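Local coordinates for Lmo0181 protein (Listeria monocytogenes serovar 1/2a, PDB 5F7V) that binds the cyclic glucan cycloalternan at the cell surface as a lipoprotein, probably delivering it to an ABC transporter for uptake, at residues Ile50-Asn53 with Asp54-Lys58; Gln81-Lys85 with Gly86-Asp90; Ala229-Gly233 with Gln234-Asp238; Leu248-Gly251 with Ile252-Asp256. One frame throughout, in Å; residues are numbered along the deposited sequence. Where two conformers were deposited one is given.

Contact 1 (Ile50-Asn53 with Asp54-Lys58); sequences IAFN and DYFTK. With GLC (alpha-D-glucopyranose), chain B.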
loop_
_atom_site.group_PDB
_atom_site.type_symbol
_atom_site.label_atom_id
_atom_site.label_comp_id
_atom_site.label_asym_id
_atom_site.label_seq_id
_atom_site.Cartn_x
_atom_site.Cartn_y
_atom_site.Cartn_z
ATOM N N ILE A 50 14.809 3.405 5.024
ATOM C CA ILE A 50 14.652 4.544 4.118
ATOM C C ILE A 50 13.179 4.848 4.001
ATOM O O ILE A 50 12.378 3.906 3.865
ATOM C CB ILE A 50 15.226 4.272 2.707
ATOM C CG1 ILE A 50 16.624 3.635 2.806
ATOM C CG2 ILE A 50 15.190 5.527 1.842
ATOM C CD1 ILE A 50 17.634 4.506 3.426
ATOM N N ALA A 51 12.832 6.122 4.002
ATOM C CA ALA A 51 11.456 6.568 3.790
ATOM C C ALA A 51 10.919 6.007 2.480
ATOM O O ALA A 51 11.647 5.919 1.510
ATOM C CB ALA A 51 11.398 8.095 3.751
ATOM N N PHE A 52 9.639 5.649 2.473
ATOM C CA PHE A 52 8.994 5.025 1.309
ATOM C C PHE A 52 9.169 5.846 0.042
ATOM O O PHE A 52 9.367 5.274 -1.019
ATOM C CB PHE A 52 7.487 4.794 1.589
ATOM C CG PHE A 52 6.755 4.105 0.480
ATOM C CD1 PHE A 52 6.896 2.743 0.265
ATOM C CD2 PHE A 52 5.895 4.821 -0.342
ATOM C CE1 PHE A 52 6.182 2.136 -0.745
ATOM C CE2 PHE A 52 5.180 4.208 -1.360
ATOM C CZ PHE A 52 5.337 2.858 -1.559
ATOM N N ASN A 53 9.086 7.166 0.158
ATOM C CA ASN A 53 9.140 8.016 -1.034
ATOM C C ASN A 53 10.470 7.956 -1.783
ATOM O O ASN A 53 10.485 8.140 -2.989
ATOM C CB ASN A 53 8.761 9.458 -0.691
ATOM C CG ASN A 53 9.871 10.203 0.021
ATOM O OD1 ASN A 53 10.552 9.648 0.903
ATOM N ND2 ASN A 53 10.083 11.453 -0.371
ATOM N N ASP A 54 11.548 7.655 -1.060
ATOM C CA ASP A 54 12.902 7.529 -1.614
ATOM C C ASP A 54 13.455 6.110 -1.652
ATOM O O ASP A 54 14.523 5.850 -2.216
ATOM C CB ASP A 54 13.849 8.389 -0.777
ATOM C CG ASP A 54 13.556 9.874 -0.900
ATOM O OD1 ASP A 54 13.009 10.300 -1.947
ATOM O OD2 ASP A 54 13.892 10.648 0.035
ATOM N N TYR A 55 12.719 5.149 -1.094
ATOM C CA TYR A 55 13.274 3.823 -0.917
ATOM C C TYR A 55 13.691 3.141 -2.216
ATOM O O TYR A 55 14.777 2.557 -2.270
ATOM C CB TYR A 55 12.205 2.961 -0.205
ATOM C CG TYR A 55 12.624 1.515 -0.001
ATOM C CD1 TYR A 55 13.396 1.140 1.103
ATOM C CD2 TYR A 55 12.321 0.554 -0.962
ATOM C CE1 TYR A 55 13.801 -0.177 1.286
ATOM C CE2 TYR A 55 12.741 -0.755 -0.801
ATOM C CZ TYR A 55 13.474 -1.112 0.312
ATOM O OH TYR A 55 13.916 -2.395 0.531
ATOM N N PHE A 56 12.824 3.143 -3.223
ATOM C CA PHE A 56 13.128 2.336 -4.404
ATOM C C PHE A 56 14.239 2.950 -5.246
ATOM O O PHE A 56 15.034 2.192 -5.800
ATOM C CB PHE A 56 11.892 1.951 -5.235
ATOM C CG PHE A 56 10.965 1.028 -4.478
ATOM C CD1 PHE A 56 11.288 -0.311 -4.290
ATOM C CD2 PHE A 56 9.830 1.532 -3.883
ATOM C CE1 PHE A 56 10.459 -1.128 -3.534
ATOM C CE2 PHE A 56 8.999 0.724 -3.134
ATOM C CZ PHE A 56 9.323 -0.603 -2.982
ATOM N N THR A 57 14.292 4.278 -5.301
ATOM C CA THR A 57 15.373 4.949 -6.003
ATOM C C THR A 57 16.697 4.632 -5.319
ATOM O O THR A 57 17.696 4.334 -5.968
ATOM C CB THR A 57 15.158 6.466 -6.005
ATOM O OG1 THR A 57 13.843 6.762 -6.478
ATOM C CG2 THR A 57 16.166 7.140 -6.921
ATOM N N LYS A 58 16.696 4.709 -3.996
ATOM C CA LYS A 58 17.893 4.464 -3.200
ATOM C C LYS A 58 18.349 3.006 -3.309
ATOM O O LYS A 58 19.520 2.702 -3.510
ATOM C CB LYS A 58 17.701 4.911 -1.742
ATOM C CG LYS A 58 17.607 6.419 -1.562
ATOM C CD LYS A 58 18.968 7.056 -1.747
ATOM C CE LYS A 58 19.062 8.445 -1.140
ATOM N NZ LYS A 58 19.991 9.339 -1.873
HETATM C C1 GLC B . 3.790 4.903 3.109
HETATM C C2 GLC B . 3.528 3.687 2.241
HETATM C C3 GLC B . 3.384 2.418 3.065
HETATM C C4 GLC B . 4.628 2.258 3.915
HETATM C C5 GLC B . 4.744 3.491 4.820
HETATM C C6 GLC B . 5.926 3.406 5.778
HETATM O O2 GLC B . 2.350 3.920 1.470
HETATM O O3 GLC B . 3.372 1.282 2.205
HETATM O O4 GLC B . 4.590 1.036 4.658
HETATM O O5 GLC B . 4.878 4.644 3.986
HETATM O O6 GLC B . 7.120 3.539 5.007
HETATM O O HOH W 1 10.232 4.521 -3.378
HETATM O O HOH W 2 12.313 11.314 2.212
HETATM O O HOH W 3 11.760 5.745 -4.741
HETATM O O HOH W 4 12.933 13.217 -0.175
#

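Contact 2 (Gln81-Lys85 with Gly86-Asp90); sequences QYAEK and GVLAD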
loop_
_atom_site.group_PDB
_atom_site.type_symbol
_atom_site.label_atom_id
_atom_site.label_comp_id
_atom_site.label_asym_id
_atom_site.label_seq_id
_atom_site.Cartn_x
_atom_site.Cartn_y
_atom_site.Cartn_z
ATOM N N GLN A 81 9.648 -5.543 -11.441
ATOM C CA GLN A 81 10.810 -4.790 -11.907
ATOM C C GLN A 81 12.091 -5.463 -11.441
ATOM O O GLN A 81 13.045 -5.615 -12.211
ATOM C CB GLN A 81 10.777 -3.343 -11.413
ATOM C CG GLN A 81 11.845 -2.490 -12.074
ATOM C CD GLN A 81 11.783 -1.022 -11.722
ATOM O OE1 GLN A 81 11.027 -0.573 -10.859
ATOM N NE2 GLN A 81 12.620 -0.258 -12.390
ATOM N N TYR A 82 12.142 -5.850 -10.169
ATOM C CA TYR A 82 13.339 -6.490 -9.596
ATOM C C TYR A 82 13.526 -7.925 -10.038
ATOM O O TYR A 82 14.622 -8.389 -10.349
ATOM C CB TYR A 82 13.323 -6.359 -8.067
ATOM C CG TYR A 82 13.743 -4.983 -7.588
ATOM C CD1 TYR A 82 13.042 -3.848 -7.929
ATOM C CD2 TYR A 82 14.887 -4.807 -6.805
ATOM C CE1 TYR A 82 13.427 -2.593 -7.498
ATOM C CE2 TYR A 82 15.288 -3.561 -6.383
ATOM C CZ TYR A 82 14.545 -2.448 -6.735
ATOM O OH TYR A 82 14.908 -1.171 -6.343
ATOM N N ALA A 83 12.430 -8.656 -10.100
ATOM C CA ALA A 83 12.513 -10.059 -10.485
ATOM C C ALA A 83 13.010 -10.160 -11.899
ATOM O O ALA A 83 13.903 -10.956 -12.148
ATOM C CB ALA A 83 11.181 -10.763 -10.316
ATOM N N GLU A 84 12.484 -9.331 -12.793
ATOM C CA GLU A 84 12.853 -9.386 -14.199
ATOM C C GLU A 84 14.265 -8.864 -14.494
ATOM O O GLU A 84 14.879 -9.237 -15.494
ATOM C CB GLU A 84 11.818 -8.645 -15.041
ATOM C CG GLU A 84 11.912 -9.027 -16.502
ATOM C CD GLU A 84 10.725 -8.556 -17.307
ATOM O OE1 GLU A 84 9.690 -8.111 -16.751
ATOM O OE2 GLU A 84 10.865 -8.659 -18.537
ATOM N N LYS A 85 14.775 -7.986 -13.639
ATOM C CA LYS A 85 16.155 -7.479 -13.699
ATOM C C LYS A 85 17.175 -8.534 -13.280
ATOM O O LYS A 85 18.361 -8.360 -13.574
ATOM C CB LYS A 85 16.254 -6.262 -12.784
ATOM C CG LYS A 85 17.550 -5.470 -12.737
ATOM C CD LYS A 85 17.417 -4.199 -11.894
ATOM C CE LYS A 85 16.625 -4.356 -10.607
ATOM N NZ LYS A 85 16.585 -3.280 -9.578
ATOM N N GLY A 86 16.729 -9.602 -12.616
ATOM C CA GLY A 86 17.604 -10.684 -12.182
ATOM C C GLY A 86 18.401 -10.432 -10.915
ATOM O O GLY A 86 19.392 -11.126 -10.666
ATOM N N VAL A 87 17.979 -9.490 -10.073
ATOM C CA VAL A 87 18.767 -9.156 -8.886
ATOM C C VAL A 87 18.344 -9.936 -7.635
ATOM O O VAL A 87 18.935 -9.777 -6.553
ATOM C CB VAL A 87 18.729 -7.642 -8.589
ATOM C CG1 VAL A 87 19.371 -6.848 -9.724
ATOM C CG2 VAL A 87 17.323 -7.153 -8.241
ATOM N N LEU A 88 17.324 -10.790 -7.770
ATOM C CA LEU A 88 16.811 -11.572 -6.639
ATOM C C LEU A 88 17.236 -13.033 -6.761
ATOM O O LEU A 88 17.151 -13.629 -7.850
ATOM C CB LEU A 88 15.282 -11.507 -6.587
ATOM C CG LEU A 88 14.634 -10.123 -6.527
ATOM C CD1 LEU A 88 13.111 -10.194 -6.641
ATOM C CD2 LEU A 88 15.137 -9.415 -5.297
ATOM N N ALA A 89 17.607 -13.617 -5.622
ATOM C CA ALA A 89 17.891 -15.042 -5.588
ATOM C C ALA A 89 16.589 -15.852 -5.713
ATOM O O ALA A 89 15.604 -15.581 -5.044
ATOM C CB ALA A 89 18.603 -15.423 -4.303
ATOM N N ASP A 90 16.611 -16.882 -6.552
ATOM C CA ASP A 90 15.534 -17.869 -6.584
ATOM C C ASP A 90 15.501 -18.583 -5.237
ATOM O O ASP A 90 16.513 -19.126 -4.796
ATOM C CB ASP A 90 15.876 -18.849 -7.722
ATOM C CG ASP A 90 14.903 -19.982 -7.871
ATOM O OD1 ASP A 90 13.868 -20.044 -7.189
ATOM O OD2 ASP A 90 15.214 -20.828 -8.756
HETATM O O HOH W 5 15.775 -11.890 -9.912
#

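Contact 3 (Ala229-Gly233 with Gln234-Asp238); sequences ADLSG and QLPED. With GLC (alpha-D-glucopyranose), chain C.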
loop_
_atom_site.group_PDB
_atom_site.type_symbol
_atom_site.label_atom_id
_atom_site.label_comp_id
_atom_site.label_asym_id
_atom_site.label_seq_id
_atom_site.Cartn_x
_atom_site.Cartn_y
_atom_site.Cartn_z
ATOM N N ALA A 229 -1.575 22.738 -3.164
ATOM C CA ALA A 229 -1.225 23.999 -2.492
ATOM C C ALA A 229 -1.593 23.903 -1.005
ATOM O O ALA A 229 -0.786 24.224 -0.150
ATOM C CB ALA A 229 -1.925 25.188 -3.144
ATOM N N ASP A 230 -2.803 23.437 -0.693
ATOM C CA ASP A 230 -3.189 23.301 0.712
ATOM C C ASP A 230 -2.286 22.319 1.480
ATOM O O ASP A 230 -2.055 22.462 2.694
ATOM C CB ASP A 230 -4.641 22.804 0.805
ATOM C CG ASP A 230 -5.674 23.743 0.177
ATOM O OD1 ASP A 230 -5.535 24.979 0.313
ATOM O OD2 ASP A 230 -6.675 23.286 -0.402
ATOM N N LEU A 231 -1.788 21.295 0.803
ATOM C CA LEU A 231 -0.954 20.255 1.402
ATOM C C LEU A 231 0.549 20.518 1.292
ATOM O O LEU A 231 1.321 19.698 1.807
ATOM C CB LEU A 231 -1.244 18.929 0.709
ATOM C CG LEU A 231 -2.611 18.333 0.926
ATOM C CD1 LEU A 231 -2.921 17.228 -0.063
ATOM C CD2 LEU A 231 -2.707 17.827 2.352
ATOM N N SER A 232 0.936 21.647 0.691
ATOM C CA SER A 232 2.351 21.922 0.441
ATOM C C SER A 232 3.172 21.821 1.733
ATOM O O SER A 232 2.826 22.402 2.768
ATOM C CB SER A 232 2.512 23.290 -0.243
ATOM O OG SER A 232 3.850 23.518 -0.678
ATOM N N GLY A 233 4.237 21.025 1.700
ATOM C CA GLY A 233 5.081 20.894 2.872
ATOM C C GLY A 233 4.571 19.908 3.892
ATOM O O GLY A 233 5.240 19.696 4.905
ATOM N N GLN A 234 3.406 19.289 3.651
ATOM C CA GLN A 234 2.770 18.363 4.590
ATOM C C GLN A 234 2.232 17.127 3.873
ATOM O O GLN A 234 2.390 17.004 2.663
ATOM C CB GLN A 234 1.620 19.080 5.305
ATOM C CG GLN A 234 2.002 20.426 5.901
ATOM C CD GLN A 234 0.923 20.822 6.861
ATOM O OE1 GLN A 234 0.146 21.752 6.595
ATOM N NE2 GLN A 234 0.825 20.099 7.958
ATOM N N LEU A 235 1.589 16.241 4.610
ATOM C CA LEU A 235 0.913 15.069 4.076
ATOM C C LEU A 235 -0.505 15.068 4.583
ATOM O O LEU A 235 -0.815 15.636 5.629
ATOM C CB LEU A 235 1.653 13.803 4.504
ATOM C CG LEU A 235 3.046 13.640 3.882
ATOM C CD1 LEU A 235 3.746 12.454 4.551
ATOM C CD2 LEU A 235 3.038 13.498 2.367
ATOM N N PRO A 236 -1.431 14.419 3.851
ATOM C CA PRO A 236 -2.807 14.413 4.303
ATOM C C PRO A 236 -3.029 13.875 5.708
ATOM O O PRO A 236 -3.868 14.373 6.459
ATOM C CB PRO A 236 -3.549 13.606 3.236
ATOM C CG PRO A 236 -2.625 13.467 2.114
ATOM C CD PRO A 236 -1.228 13.765 2.542
ATOM N N GLU A 237 -2.280 12.845 6.095
ATOM C CA GLU A 237 -2.435 12.308 7.445
ATOM C C GLU A 237 -2.074 13.355 8.519
ATOM O O GLU A 237 -2.609 13.319 9.623
ATOM C CB GLU A 237 -1.606 11.035 7.613
ATOM C CG GLU A 237 -0.156 11.173 7.297
ATOM C CD GLU A 237 0.185 10.838 5.836
ATOM O OE1 GLU A 237 -0.612 10.947 4.848
ATOM O OE2 GLU A 237 1.361 10.391 5.682
ATOM N N ASP A 238 -1.224 14.327 8.188
ATOM C CA ASP A 238 -0.904 15.399 9.146
ATOM C C ASP A 238 -2.105 16.325 9.326
ATOM O O ASP A 238 -2.491 16.695 10.442
ATOM C CB ASP A 238 0.287 16.245 8.694
ATOM C CG ASP A 238 1.511 15.446 8.323
ATOM O OD1 ASP A 238 1.736 14.418 8.978
ATOM O OD2 ASP A 238 2.265 15.854 7.414
HETATM C C1 GLC C . -0.601 6.869 1.765
HETATM C C2 GLC C . -0.884 8.353 1.912
HETATM C C3 GLC C . 0.377 9.167 2.056
HETATM C C4 GLC C . 1.301 8.580 3.108
HETATM C C5 GLC C . 1.560 7.115 2.827
HETATM C C6 GLC C . 2.302 6.536 4.020
HETATM O O2 GLC C . -1.685 8.841 0.829
HETATM O O3 GLC C . 0.158 10.552 2.268
HETATM O O4 GLC C . 2.512 9.322 3.189
HETATM O O5 GLC C . 0.318 6.413 2.781
HETATM O O6 GLC C . 2.608 5.144 3.874
HETATM O O HOH W 6 0.406 23.018 4.075
#

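Contact 4 (Leu248-Gly251 with Ile252-Asp256); sequences LHTG and IWLFD. With GLC (alpha-D-glucopyranose), chain C; GLC (alpha-D-glucopyranose), chain D; GLC (alpha-D-glucopyranose), chain B.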
loop_
_atom_site.group_PDB
_atom_site.type_symbol
_atom_site.label_atom_id
_atom_site.label_comp_id
_atom_site.label_asym_id
_atom_site.label_seq_id
_atom_site.Cartn_x
_atom_site.Cartn_y
_atom_site.Cartn_z
ATOM N N LEU A 248 -10.578 10.321 5.336
ATOM C CA LEU A 248 -9.259 10.157 4.739
ATOM C C LEU A 248 -9.169 8.753 4.142
ATOM O O LEU A 248 -9.307 7.770 4.879
ATOM C CB LEU A 248 -8.183 10.362 5.789
ATOM C CG LEU A 248 -6.748 10.167 5.327
ATOM C CD1 LEU A 248 -6.352 11.203 4.310
ATOM C CD2 LEU A 248 -5.846 10.240 6.543
ATOM N N HIS A 249 -8.872 8.665 2.848
ATOM C CA HIS A 249 -8.708 7.343 2.199
ATOM C C HIS A 249 -7.235 6.965 2.265
ATOM O O HIS A 249 -6.400 7.532 1.563
ATOM C CB HIS A 249 -9.168 7.436 0.734
ATOM C CG HIS A 249 -10.625 7.698 0.617
ATOM N ND1 HIS A 249 -11.514 6.737 0.223
ATOM C CD2 HIS A 249 -11.355 8.805 0.866
ATOM C CE1 HIS A 249 -12.733 7.236 0.217
ATOM N NE2 HIS A 249 -12.667 8.490 0.614
ATOM N N THR A 250 -6.926 6.037 3.157
ATOM C CA THR A 250 -5.524 5.692 3.381
ATOM C C THR A 250 -5.420 4.306 3.956
ATOM O O THR A 250 -6.415 3.629 4.232
ATOM C CB THR A 250 -4.833 6.760 4.250
ATOM O OG1 THR A 250 -3.424 6.614 4.114
ATOM C CG2 THR A 250 -5.266 6.665 5.683
ATOM N N GLY A 251 -4.181 3.860 4.089
ATOM C CA GLY A 251 -3.975 2.479 4.486
ATOM C C GLY A 251 -4.020 2.193 5.963
ATOM O O GLY A 251 -3.823 3.039 6.832
ATOM N N ILE A 252 -4.207 0.905 6.232
ATOM C CA ILE A 252 -4.205 0.402 7.606
ATOM C C ILE A 252 -2.836 0.559 8.264
ATOM O O ILE A 252 -2.699 0.412 9.473
ATOM C CB ILE A 252 -4.689 -1.068 7.717
ATOM C CG1 ILE A 252 -3.735 -2.072 7.053
ATOM C CG2 ILE A 252 -6.100 -1.176 7.144
ATOM C CD1 ILE A 252 -4.162 -3.514 7.161
ATOM N N TRP A 253 -1.810 0.817 7.448
ATOM C CA TRP A 253 -0.462 1.129 7.951
ATOM C C TRP A 253 -0.392 2.430 8.713
ATOM O O TRP A 253 0.636 2.687 9.332
ATOM C CB TRP A 253 0.600 1.131 6.824
ATOM C CG TRP A 253 0.243 1.973 5.659
ATOM C CD1 TRP A 253 0.553 3.299 5.469
ATOM C CD2 TRP A 253 -0.451 1.549 4.486
ATOM N NE1 TRP A 253 0.053 3.728 4.283
ATOM C CE2 TRP A 253 -0.550 2.676 3.639
ATOM C CE3 TRP A 253 -0.988 0.325 4.040
ATOM C CZ2 TRP A 253 -1.194 2.617 2.391
ATOM C CZ3 TRP A 253 -1.603 0.284 2.798
ATOM C CH2 TRP A 253 -1.719 1.404 1.990
ATOM N N LEU A 254 -1.461 3.230 8.704
ATOM C CA LEU A 254 -1.496 4.444 9.525
ATOM C C LEU A 254 -2.294 4.268 10.816
ATOM O O LEU A 254 -2.412 5.228 11.569
ATOM C CB LEU A 254 -2.030 5.638 8.732
ATOM C CG LEU A 254 -1.052 6.057 7.625
ATOM C CD1 LEU A 254 -1.604 7.303 6.917
ATOM C CD2 LEU A 254 0.389 6.279 8.072
ATOM N N PHE A 255 -2.820 3.084 11.095
ATOM C CA PHE A 255 -3.528 2.913 12.352
ATOM C C PHE A 255 -2.619 3.190 13.551
ATOM O O PHE A 255 -3.088 3.801 14.506
ATOM C CB PHE A 255 -4.045 1.484 12.492
ATOM C CG PHE A 255 -5.276 1.155 11.686
ATOM C CD1 PHE A 255 -5.862 2.043 10.776
ATOM C CD2 PHE A 255 -5.807 -0.134 11.791
ATOM C CE1 PHE A 255 -6.964 1.661 10.037
ATOM C CE2 PHE A 255 -6.903 -0.508 11.072
ATOM C CZ PHE A 255 -7.467 0.390 10.180
ATOM N N ASP A 256 -1.344 2.801 13.527
ATOM C CA ASP A 256 -0.460 3.107 14.653
ATOM C C ASP A 256 -0.311 4.629 14.839
ATOM O O ASP A 256 -0.450 5.094 15.970
ATOM C CB ASP A 256 0.916 2.448 14.481
ATOM C CG ASP A 256 1.830 2.708 15.655
ATOM O OD1 ASP A 256 1.624 2.048 16.684
ATOM O OD2 ASP A 256 2.710 3.603 15.567
HETATM C C1 GLC C . -0.601 6.869 1.765
HETATM C C2 GLC C . -0.884 8.353 1.912
HETATM C C3 GLC C . 0.377 9.167 2.056
HETATM C C4 GLC C . 1.301 8.580 3.108
HETATM C C5 GLC C . 1.560 7.115 2.827
HETATM C C6 GLC C . 2.302 6.536 4.020
HETATM O O2 GLC C . -1.685 8.841 0.829
HETATM O O3 GLC C . 0.158 10.552 2.268
HETATM O O4 GLC C . 2.512 9.322 3.189
HETATM O O5 GLC C . 0.318 6.413 2.781
HETATM O O6 GLC C . 2.608 5.144 3.874
HETATM C C1 GLC D . 2.124 0.645 2.026
HETATM C C2 GLC D . 2.340 -0.844 1.878
HETATM C C3 GLC D . 3.022 -1.145 0.555
HETATM C C4 GLC D . 2.273 -0.486 -0.597
HETATM C C5 GLC D . 2.137 1.011 -0.347
HETATM C C6 GLC D . 1.290 1.714 -1.400
HETATM O O2 GLC D . 3.125 -1.306 2.983
HETATM O O3 GLC D . 3.010 -2.558 0.378
HETATM O O4 GLC D . 3.062 -0.651 -1.779
HETATM O O5 GLC D . 1.451 1.211 0.909
HETATM O O6 GLC D . 1.126 3.056 -0.889
HETATM C C1 GLC B . 3.790 4.903 3.109
HETATM C C2 GLC B . 3.528 3.687 2.241
HETATM C C3 GLC B . 3.384 2.418 3.065
HETATM C C4 GLC B . 4.628 2.258 3.915
HETATM C C5 GLC B . 4.744 3.491 4.820
HETATM C C6 GLC B . 5.926 3.406 5.778
HETATM O O2 GLC B . 2.350 3.920 1.470
HETATM O O3 GLC B . 3.372 1.282 2.205
HETATM O O4 GLC B . 4.590 1.036 4.658
HETATM O O5 GLC B . 4.878 4.644 3.986
HETATM O O6 GLC B . 7.120 3.539 5.007
#

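Contact 1 (Ile50-Asn53 with Asp54-Lys58)
Ile50 and Tyr55 make the tighter side of this helix start. The CG2 branch of Ile50 rests on the helix backbone, 3.8 Å from Tyr55 CA, while its CB meets CD1 of the Tyr55 ring obliquely. The tyrosine ring continues inward to the sheet, where its OH is hydrogen-bonded to Glu73 O. Across one helical turn, Phe52 CE1 approaches Phe56 CE2 at 4.0 Å, near the plane of the Phe56 ring and at its edge. With CG anti to the backbone N (chi1 -177°), the Phe52 ring presents a face to the chain B glucose, whose C2 stands 3.6 Å above the ring plane and toward its rim.

The backbone of the first turn is looser. Asp54 N donates to Ala51 O at 3.1 Å, but the Tyr55 N to Phe52 O bond is weak. Water enters the turn: one molecule donates to Phe52 O at 2.6 Å and accepts from Phe56 N, and a second joins Asn53 O to Thr57 N in the same way. On this wet side the Asn53 amide and Asp54 carboxylate lie side by side, their planes 34° apart, and a further water bridges Asn53 OD1 and Asp54 OD2. Strand 43-49, helix 52-64 and strand 71-75 form the beta-alpha-beta crossover characteristic of a solute-binding-protein lobe, here with a sugar-facing aromatic at the helix N-terminus.

Contact 2 (Gln81-Lys85 with Gly86-Asp90)
Gly86, at phi 80°, turns the chain out of helix 76-85 and sends its N-H back to two carbonyls of the last turn, Ala83 O at 3.2 Å and, weakly, Tyr82 O. This is a Schellman motif, the common way of ending a helix on a glycine of positive phi. It brings Val87 and Leu88 back against the face of the helix that carries Tyr82.

Val87 crosses Tyr82 obliquely, its CG2 methyl 3.7 Å from Tyr82 CD2. That methyl is wedged between ring and lysine, touching Lys85 CE as well, while CG1 lies along the aliphatic part of the lysine chain, 3.8 Å from Lys85 CG. Leu88 reaches farther up the helix: its CD1 lies 4.2 Å from Ala83 CB and also touches Tyr82 CB. Beyond the turn, Tyr82 packs on Leu59 and Ile63 of helix 52-64, and Leu88 on Phe72 and Leu74 of strand 71-75, so the returning chain helps fill the layer between helices and sheet. A water completes the turn by donating to Ala83 O and accepting from Leu88 N at 2.9 Å, joining two backbone groups that do not meet directly. The lysine chain, extended at first, bends at chi3 (41°) and curls back over the tyrosine, leaving Lys85 NZ 3.4 Å above the plane of the Tyr82 ring, over its centre.

Contact 3 (Ala229-Gly233 with Gln234-Asp238)
Leu231 and Pro236 bring two short helices together through a narrow apolar touch. The CD2 methyl of the leucine is directed at the start of the second helix, 3.9 Å from Pro236 CA, and the proline ring offers its CD on the same approach. A type II beta turn makes this possible: Gln234 N donates to Leu231 O at 2.8 Å, with Gly233 at phi 83° in the third position, where glycine is favoured. The Gln234 side chain, extended beyond CG, reaches back alongside this turn; a water lies within hydrogen-bonding distance of both Gln234 OE1 and Ser232 O, with more acceptors about it than it has protons to give.

Beyond the turn the side chains diverge. Leu235 occupies the N-cap position, and its N-H is met by Asp238 OD2 at 2.9 Å, the oxygen being approached from above the carboxylate plane; this is one half of a capping-box pattern. Leu235 CD1 lies 3.6 Å from O4 of the chain C glucose, and Pro236 CD comes to 3.5 Å from O3 of the same sugar. Glu237 aims at it too. Its CG sits between the backbone N and the carbonyl carbon (chi1 55°), and a bend at chi2 (-92°) delivers the carboxylate to two neighbouring hydroxyls. O3 donates to Glu237 OE1 at 2.7 Å and O4 to OE2 at 2.9 Å, a two-pronged grip that fixes the carboxylate's rotation. Leu231 also packs on Leu239 of helix 236-241, Pro236 on Ser174 of strand 171-174, and Glu237 on Met257 and Phe258 of helix 255-258.

Contact 4 (Leu248-Gly251 with Ile252-Asp256)
Gly251, the last residue of strand 245-251, and Trp253, just beyond it, meet through a CH-pi contact as the chain enters a 3-10 turn. Ile252 starts that turn with its CB directed away from the strand, and its side chain packs on Tyr333 of helix 327-335.

Trp253 comes next. Its CG lies between the backbone N and the carbonyl carbon (chi1 52°), which folds the indole back over the strand end: Gly251 CA sits 3.3 Å from the centroid of the six-membered ring, only 5° off the normal. The opposite face carries sugar, with C1 of the chain D glucose 3.5 Å above the ring plane over its centre and C3 of the chain B glucose nearer the rim. At the edge, NE1 donates almost straight (167°) to O5 of the chain C glucose, 3.1 Å away. Leu254 closes the turn, its N bonded to Gly251 O at 3.0 Å, while its side chain crosses Thr250 at about a right angle and brings CD1 to 3.4 Å from Thr250 OG1. Phe255 follows with its N bonded to Ile252 O, its ring lying with one face toward Ile252 CA.

Sugar-ring atoms, carbons and the chain D ring oxygen, thus stack over one face, while a second ring oxygen, of chain C, takes the N-H. With glycine backing the other face, a single indole engages three units of the bound glucan.

Contact 4 is the buried one, near the middle of the chain, whereas contacts 1 and 3 lie at the surface and contact 2 is partly buried, farthest from the centre. Three of them serve the sugar: contacts 1 and 4 both touch the chain B glucose, and contacts 3 and 4 both touch that of chain C. Their means differ: an aromatic face in contact 1, a face and an N-H in contact 4, and chiefly a carboxylate in contact 3. Contacts 3 and 4 also pack directly, helix 236-241 and strand 245-251 being consecutive in the chain and Glu237 CB lying 3.8 Å from Leu254 CD1. Contact 2, purely structural, meets contact 1 where Tyr82 adjoins Phe56.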